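Local coordinates for peptidoglycan recognition protein 3 (Branchiostoma belcheri tsingtauense, PDB 4Z8I), which probably cleaves bacterial peptidoglycan as a zinc-dependent N-acetylmuramoyl-L-alanine amidase that carries a fused chitin-binding domain, at residues V67-W72 / Y123-Y128. Sequence-based numbering, arbitrary orientation.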
loop_
_atom_site.group_PDB
_atom_site.type_symbol
_atom_site.label_atom_id
_atom_site.label_comp_id
_atom_site.label_asym_id
_atom_site.label_seq_id
_atom_site.Cartn_x
_atom_site.Cartn_y
_atom_site.Cartn_z
ATOM N N VAL A 67 9.909 4.081 2.839
ATOM C CA VAL A 67 10.892 4.614 3.775
ATOM C C VAL A 67 11.271 3.517 4.764
ATOM O O VAL A 67 10.435 3.071 5.551
ATOM C CB VAL A 67 10.334 5.823 4.551
ATOM C CG1 VAL A 67 11.362 6.352 5.532
ATOM C CG2 VAL A 67 9.909 6.922 3.595
ATOM N N SER A 68 12.524 3.077 4.721
ATOM C CA SER A 68 12.969 1.989 5.590
ATOM C C SER A 68 13.068 2.435 7.044
ATOM O O SER A 68 13.046 3.632 7.339
ATOM C CB SER A 68 14.316 1.438 5.125
ATOM O OG SER A 68 15.364 2.352 5.400
ATOM N N LYS A 69 13.181 1.461 7.943
ATOM C CA LYS A 69 13.263 1.730 9.375
ATOM C C LYS A 69 14.446 2.632 9.724
ATOM O O LYS A 69 14.331 3.525 10.563
ATOM C CB LYS A 69 13.335 0.417 10.160
ATOM C CG LYS A 69 12.112 -0.470 9.978
ATOM C CD LYS A 69 11.545 -0.964 11.304
ATOM C CE LYS A 69 12.417 -2.036 11.925
ATOM N NZ LYS A 69 11.700 -2.756 13.014
ATOM N N SER A 70 15.578 2.407 9.065
ATOM C CA SER A 70 16.760 3.231 9.291
ATOM C C SER A 70 16.576 4.647 8.751
ATOM O O SER A 70 17.248 5.578 9.195
ATOM C CB SER A 70 17.994 2.588 8.655
ATOM O OG SER A 70 17.877 2.563 7.246
ATOM N N GLU A 71 15.667 4.812 7.794
ATOM C CA GLU A 71 15.423 6.131 7.218
ATOM C C GLU A 71 14.473 6.977 8.056
ATOM O O GLU A 71 14.628 8.196 8.123
ATOM C CB GLU A 71 14.905 6.023 5.785
ATOM C CG GLU A 71 15.921 5.485 4.791
ATOM C CD GLU A 71 15.432 5.583 3.361
ATOM O OE1 GLU A 71 15.006 4.549 2.804
ATOM O OE2 GLU A 71 15.473 6.696 2.795
ATOM N N TRP A 72 13.484 6.344 8.685
ATOM C CA TRP A 72 12.571 7.092 9.552
ATOM C C TRP A 72 13.034 7.135 11.002
ATOM O O TRP A 72 12.388 7.749 11.846
ATOM C CB TRP A 72 11.103 6.638 9.429
ATOM C CG TRP A 72 10.769 5.205 9.785
ATOM C CD1 TRP A 72 10.544 4.177 8.914
ATOM C CD2 TRP A 72 10.553 4.667 11.098
ATOM N NE1 TRP A 72 10.228 3.031 9.601
ATOM C CE2 TRP A 72 10.227 3.303 10.943
ATOM C CE3 TRP A 72 10.620 5.199 12.388
ATOM C CZ2 TRP A 72 9.968 2.469 12.030
ATOM C CZ3 TRP A 72 10.360 4.368 13.465
ATOM C CH2 TRP A 72 10.038 3.021 13.281
ATOM N N TYR A 123 5.179 -3.969 23.236
ATOM C CA TYR A 123 5.373 -4.733 22.008
ATOM C C TYR A 123 6.867 -4.893 21.726
ATOM O O TYR A 123 7.687 -4.123 22.228
ATOM C CB TYR A 123 4.696 -4.047 20.814
ATOM C CG TYR A 123 3.178 -3.999 20.844
ATOM C CD1 TYR A 123 2.459 -4.403 21.962
ATOM C CD2 TYR A 123 2.467 -3.552 19.739
ATOM C CE1 TYR A 123 1.080 -4.353 21.978
ATOM C CE2 TYR A 123 1.090 -3.503 19.746
ATOM C CZ TYR A 123 0.403 -3.905 20.867
ATOM O OH TYR A 123 -0.970 -3.857 20.873
ATOM N N SER A 124 7.217 -5.894 20.923
ATOM C CA SER A 124 8.609 -6.116 20.538
ATOM C C SER A 124 9.044 -5.122 19.463
ATOM O O SER A 124 10.237 -4.926 19.229
ATOM C CB SER A 124 8.804 -7.546 20.032
ATOM O OG SER A 124 8.428 -8.499 21.011
ATOM N N ASP A 125 8.060 -4.503 18.815
ATOM C CA ASP A 125 8.294 -3.533 17.753
ATOM C C ASP A 125 6.971 -2.833 17.483
ATOM O O ASP A 125 5.951 -3.205 18.061
ATOM C CB ASP A 125 8.789 -4.240 16.487
ATOM C CG ASP A 125 9.273 -3.271 15.419
ATOM O OD1 ASP A 125 9.387 -2.060 15.710
ATOM O OD2 ASP A 125 9.547 -3.724 14.290
ATOM N N ILE A 126 6.985 -1.819 16.623
ATOM C CA ILE A 126 5.754 -1.163 16.194
ATOM C C ILE A 126 4.824 -2.211 15.575
ATOM O O ILE A 126 5.261 -3.066 14.806
ATOM C CB ILE A 126 6.052 0.004 15.219
ATOM C CG1 ILE A 126 4.781 0.782 14.880
ATOM C CG2 ILE A 126 6.743 -0.493 13.961
ATOM C CD1 ILE A 126 5.052 2.051 14.102
ATOM N N GLY A 127 3.547 -2.160 15.944
ATOM C CA GLY A 127 2.620 -3.245 15.666
ATOM C C GLY A 127 2.306 -3.532 14.210
ATOM O O GLY A 127 2.143 -4.690 13.818
ATOM N N TYR A 128 2.215 -2.482 13.405
ATOM C CA TYR A 128 1.794 -2.630 12.020
ATOM C C TYR A 128 2.954 -3.058 11.127
ATOM O O TYR A 128 4.119 -2.798 11.437
ATOM C CB TYR A 128 1.186 -1.322 11.510
ATOM C CG TYR A 128 0.263 -0.649 12.499
ATOM C CD1 TYR A 128 -1.036 -1.102 12.687
ATOM C CD2 TYR A 128 0.690 0.447 13.239
ATOM C CE1 TYR A 128 -1.881 -0.487 13.588
ATOM C CE2 TYR A 128 -0.149 1.069 14.142
ATOM C CZ TYR A 128 -1.432 0.599 14.311
ATOM O OH TYR A 128 -2.273 1.214 15.208
#
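K69 reaches D125 through a single salt bridge at the end of a long, bent side chain. Its CB and CG run past the indole of W72, with CG 4.0 Å from W72 NE1. CD lies 3.8 Å from W72 CZ2, and the bends at chi2 and chi3 (-131° and -74°) carry the chain on toward the facing loop. CE comes no nearer than 4.1 Å to D125 OD2, so the ammonium does the touching: NZ stands 2.7 Å from D125 OD2 and 3.6 Å from D125 OD1, an uneven approach to the carboxylate. T77 OG1 also bonds NZ. OD1 instead takes the amide of I126, whose N lies 2.6 Å from it and well out of the carboxylate plane (52°), and it bonds Q114 NE2 as well. An alanine in place of D125 would probably leave the K69 ammonium without its counter-charge and deprive the I126 amide of its acceptor. Beside this pair, W72 CZ2 and I126 CG2 are 4.8 Å apart, a loose approach. The bridge thus joins the short helix 69-72, which follows edge strand 66-67, to the loop leading into strand 130-132, while helix 103-120 packs against both W72 and I126.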